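Local coordinates for protein 2-dehydropantoate 2-reductase (PDB 2QYT) that probably catalyses the NADPH-dependent reduction of ketopantoate to (R)-pantoate, a step in pantothenate biosynthesis, at residues A[9-14]-A[84-89]. Numbering follows the deposited sequence.
Sequences IKIAVF and VDYILF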
ATOM      1  N   ILE A   9       1.862  -8.424 -21.567  1.00 22.65           N
ATOM      2  CA  ILE A   9       1.592  -7.389 -20.579  1.00 20.60           C
ATOM      3  C   ILE A   9       2.846  -7.256 -19.713  1.00 18.74           C
ATOM      4  O   ILE A   9       3.514  -8.230 -19.437  1.00 17.92           O
ATOM      5  CB  ILE A   9       0.343  -7.730 -19.738  1.00 20.88           C
ATOM      6  CG1 ILE A   9      -0.871  -7.818 -20.661  1.00 22.07           C
ATOM      7  CG2 ILE A   9       0.097  -6.673 -18.692  1.00 18.37           C
ATOM      8  CD1 ILE A   9      -2.003  -8.666 -20.050  1.00 28.72           C
ATOM      9  N   LYS A  10       3.178  -6.035 -19.324  1.00 17.50           N
ATOM     10  CA  LYS A  10       4.444  -5.722 -18.675  1.00 15.58           C
ATOM     11  C   LYS A  10       4.094  -5.031 -17.362  1.00 16.25           C
ATOM     12  O   LYS A  10       3.419  -3.976 -17.376  1.00 15.28           O
ATOM     13  CB  LYS A  10       5.246  -4.779 -19.584  1.00 15.80           C
ATOM     14  CG  LYS A  10       5.660  -5.420 -20.928  1.00 14.77           C
ATOM     15  CD  LYS A  10       6.371  -4.370 -21.784  1.00 16.80           C
ATOM     16  CE  LYS A  10       6.537  -4.822 -23.232  1.00 20.19           C
ATOM     17  NZ  LYS A  10       7.547  -3.950 -23.994  1.00 24.15           N
ATOM     18  N   ILE A  11       4.526  -5.630 -16.237  1.00 15.09           N
ATOM     19  CA  ILE A  11       4.357  -5.063 -14.917  1.00 16.19           C
ATOM     20  C   ILE A  11       5.709  -4.837 -14.254  1.00 16.56           C
ATOM     21  O   ILE A  11       6.557  -5.730 -14.260  1.00 17.71           O
ATOM     22  CB  ILE A  11       3.547  -6.055 -13.981  1.00 16.90           C
ATOM     23  CG1 ILE A  11       2.204  -6.411 -14.605  1.00 19.23           C
ATOM     24  CG2 ILE A  11       3.309  -5.459 -12.581  1.00 16.34           C
ATOM     25  CD1 ILE A  11       1.150  -6.799 -13.556  1.00 25.75           C
ATOM     26  N   ALA A  12       5.914  -3.670 -13.654  1.00 16.24           N
ATOM     27  CA  ALA A  12       7.098  -3.426 -12.849  1.00 14.79           C
ATOM     28  C   ALA A  12       6.749  -3.256 -11.369  1.00 17.04           C
ATOM     29  O   ALA A  12       5.698  -2.694 -11.023  1.00 15.34           O
ATOM     30  CB  ALA A  12       7.797  -2.233 -13.347  1.00 14.14           C
ATOM     31  N   VAL A  13       7.641  -3.731 -10.502  1.00 17.38           N
ATOM     32  CA  VAL A  13       7.490  -3.531  -9.080  1.00 18.55           C
ATOM     33  C   VAL A  13       8.627  -2.654  -8.614  1.00 18.08           C
ATOM     34  O   VAL A  13       9.768  -3.064  -8.681  1.00 17.43           O
ATOM     35  CB  VAL A  13       7.415  -4.873  -8.280  1.00 19.03           C
ATOM     36  CG1 VAL A  13       7.018  -4.603  -6.832  1.00 17.68           C
ATOM     37  CG2 VAL A  13       6.366  -5.752  -8.878  1.00 19.94           C
ATOM     38  N   PHE A  14       8.282  -1.467  -8.104  1.00 17.97           N
ATOM     39  CA  PHE A  14       9.250  -0.496  -7.634  1.00 18.97           C
ATOM     40  C   PHE A  14       9.298  -0.547  -6.102  1.00 19.63           C
ATOM     41  O   PHE A  14       8.403  -0.050  -5.429  1.00 19.46           O
ATOM     42  CB  PHE A  14       8.841   0.912  -8.126  1.00 18.62           C
ATOM     43  CG  PHE A  14       9.869   1.991  -7.832  1.00 19.05           C
ATOM     44  CD1 PHE A  14      11.062   2.041  -8.540  1.00 16.70           C
ATOM     45  CD2 PHE A  14       9.627   2.957  -6.864  1.00 18.49           C
ATOM     46  CE1 PHE A  14      11.997   3.018  -8.308  1.00 17.51           C
ATOM     47  CE2 PHE A  14      10.573   3.940  -6.593  1.00 18.47           C
ATOM     48  CZ  PHE A  14      11.766   3.973  -7.331  1.00 19.67           C
ATOM     49  N   VAL A  84       6.218   0.238 -19.244  1.00 16.15           N
ATOM     50  CA  VAL A  84       5.447  -0.958 -18.872  1.00 14.64           C
ATOM     51  C   VAL A  84       3.946  -0.628 -18.842  1.00 15.08           C
ATOM     52  O   VAL A  84       3.533   0.541 -19.001  1.00 14.38           O
ATOM     53  CB  VAL A  84       5.871  -1.533 -17.459  1.00 15.22           C
ATOM     54  CG1 VAL A  84       7.361  -1.956 -17.440  1.00 14.80           C
ATOM     55  CG2 VAL A  84       5.657  -0.506 -16.392  1.00 12.92           C
ATOM     56  N   ASP A  85       3.117  -1.641 -18.622  1.00 13.43           N
ATOM     57  CA  ASP A  85       1.678  -1.390 -18.498  1.00 14.75           C
ATOM     58  C   ASP A  85       1.220  -0.955 -17.077  1.00 14.77           C
ATOM     59  O   ASP A  85       0.311  -0.143 -16.957  1.00 14.54           O
ATOM     60  CB  ASP A  85       0.906  -2.597 -19.055  1.00 13.97           C
ATOM     61  CG  ASP A  85       1.270  -2.851 -20.504  1.00 15.46           C
ATOM     62  OD1 ASP A  85       1.002  -1.972 -21.308  1.00 14.82           O
ATOM     63  OD2 ASP A  85       1.884  -3.872 -20.842  1.00 18.22           O
ATOM     64  N   TYR A  86       1.867  -1.516 -16.057  1.00 14.38           N
ATOM     65  CA  TYR A  86       1.514  -1.310 -14.637  1.00 15.68           C
ATOM     66  C   TYR A  86       2.787  -1.161 -13.858  1.00 15.11           C
ATOM     67  O   TYR A  86       3.710  -1.923 -14.043  1.00 15.00           O
ATOM     68  CB  TYR A  86       0.685  -2.474 -14.080  1.00 13.76           C
ATOM     69  CG  TYR A  86      -0.549  -2.777 -14.928  1.00 14.07           C
ATOM     70  CD1 TYR A  86      -0.570  -3.865 -15.839  1.00 15.43           C
ATOM     71  CD2 TYR A  86      -1.695  -1.970 -14.837  1.00 12.86           C
ATOM     72  CE1 TYR A  86      -1.732  -4.136 -16.622  1.00 16.26           C
ATOM     73  CE2 TYR A  86      -2.862  -2.234 -15.646  1.00 12.37           C
ATOM     74  CZ  TYR A  86      -2.865  -3.308 -16.502  1.00 13.71           C
ATOM     75  OH  TYR A  86      -4.016  -3.541 -17.222  1.00 14.82           O
ATOM     76  N   ILE A  87       2.844  -0.099 -13.071  1.00 15.18           N
ATOM     77  CA  ILE A  87       3.836   0.035 -12.051  1.00 14.71           C
ATOM     78  C   ILE A  87       3.150  -0.095 -10.691  1.00 16.62           C
ATOM     79  O   ILE A  87       2.241   0.681 -10.342  1.00 16.99           O
ATOM     80  CB  ILE A  87       4.562   1.388 -12.119  1.00 15.59           C
ATOM     81  CG1 ILE A  87       5.284   1.533 -13.463  1.00 13.39           C
ATOM     82  CG2 ILE A  87       5.531   1.553 -10.894  1.00 13.07           C
ATOM     83  CD1 ILE A  87       5.732   2.992 -13.783  1.00 14.28           C
ATOM     84  N   LEU A  88       3.620  -1.075  -9.920  1.00 15.66           N
ATOM     85  CA  LEU A  88       3.246  -1.227  -8.500  1.00 17.78           C
ATOM     86  C   LEU A  88       4.314  -0.486  -7.693  1.00 16.89           C
ATOM     87  O   LEU A  88       5.507  -0.853  -7.731  1.00 16.78           O
ATOM     88  CB  LEU A  88       3.262  -2.732  -8.160  1.00 16.47           C
ATOM     89  CG  LEU A  88       1.974  -3.533  -8.226  1.00 17.72           C
ATOM     90  CD1 LEU A  88       1.057  -3.208  -9.353  1.00 18.45           C
ATOM     91  CD2 LEU A  88       2.235  -5.075  -8.063  1.00 19.66           C
ATOM     92  N   PHE A  89       3.900   0.596  -7.052  1.00 16.51           N
ATOM     93  CA  PHE A  89       4.819   1.523  -6.409  1.00 16.75           C
ATOM     94  C   PHE A  89       4.791   1.139  -4.932  1.00 17.67           C
ATOM     95  O   PHE A  89       3.795   1.316  -4.265  1.00 18.33           O
ATOM     96  CB  PHE A  89       4.350   2.975  -6.667  1.00 16.62           C
ATOM     97  CG  PHE A  89       5.305   4.034  -6.166  1.00 16.08           C
ATOM     98  CD1 PHE A  89       6.359   4.475  -6.968  1.00 14.95           C
ATOM     99  CD2 PHE A  89       5.147   4.586  -4.885  1.00 21.49           C
ATOM    100  CE1 PHE A  89       7.248   5.458  -6.520  1.00 16.11           C
ATOM    101  CE2 PHE A  89       6.052   5.583  -4.395  1.00 22.68           C
ATOM    102  CZ  PHE A  89       7.091   6.023  -5.239  1.00 20.23           C
TER
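Lys10 O is gripped by two successive amides, Asp85 N at 2.7 Å and Tyr86 N at 3.2 Å, where the chain turns a corner to enter strand 86-89 of the Rossmann-type NADP-binding domain. Tyr86 N lies in the carbonyl plane, whereas Asp85 N is tilted 24° from it. The Asp85 carboxylate then reaches back: OD2 accepts Lys10 N at 2.9 Å through its anti lone pair, so the side chain takes the place of a backbone acceptor at the start of the pairing. Beyond the corner the strands run parallel, and Ala12 N to Tyr86 O, Leu88 N to Ala12 O and Phe14 N to Leu88 O make nearly straight bonds. Strand 38-43 flanks 9-14 on its other side and 111-115 flanks 86-89, which makes both strands interior ones of the five-stranded parallel sheet, 9-14 being its middle strand.

On the face shared by Ile11, Tyr86, Val13 and Leu88, the Tyr86 ring turns its edge to strand 9-14, with Ile9 CG2 in the ring plane 3.8 Å from CE1. Helix 172-183 covers this part, and Tyr86 OH is hydrogen-bonded to Asp173 O and Arg176 NE. On the opposite face Ala12 CB meets both methyls of Val84. Phe14 holds CG anti to the backbone N (chi1 -173°), as does Phe89, and their side chains point the same way, side by side against Ile103 of helix 96-103. Their planes are 21° apart and slid so that the rings barely overlap; Phe14 CD2 comes within 3.5 Å of Phe89 CE1.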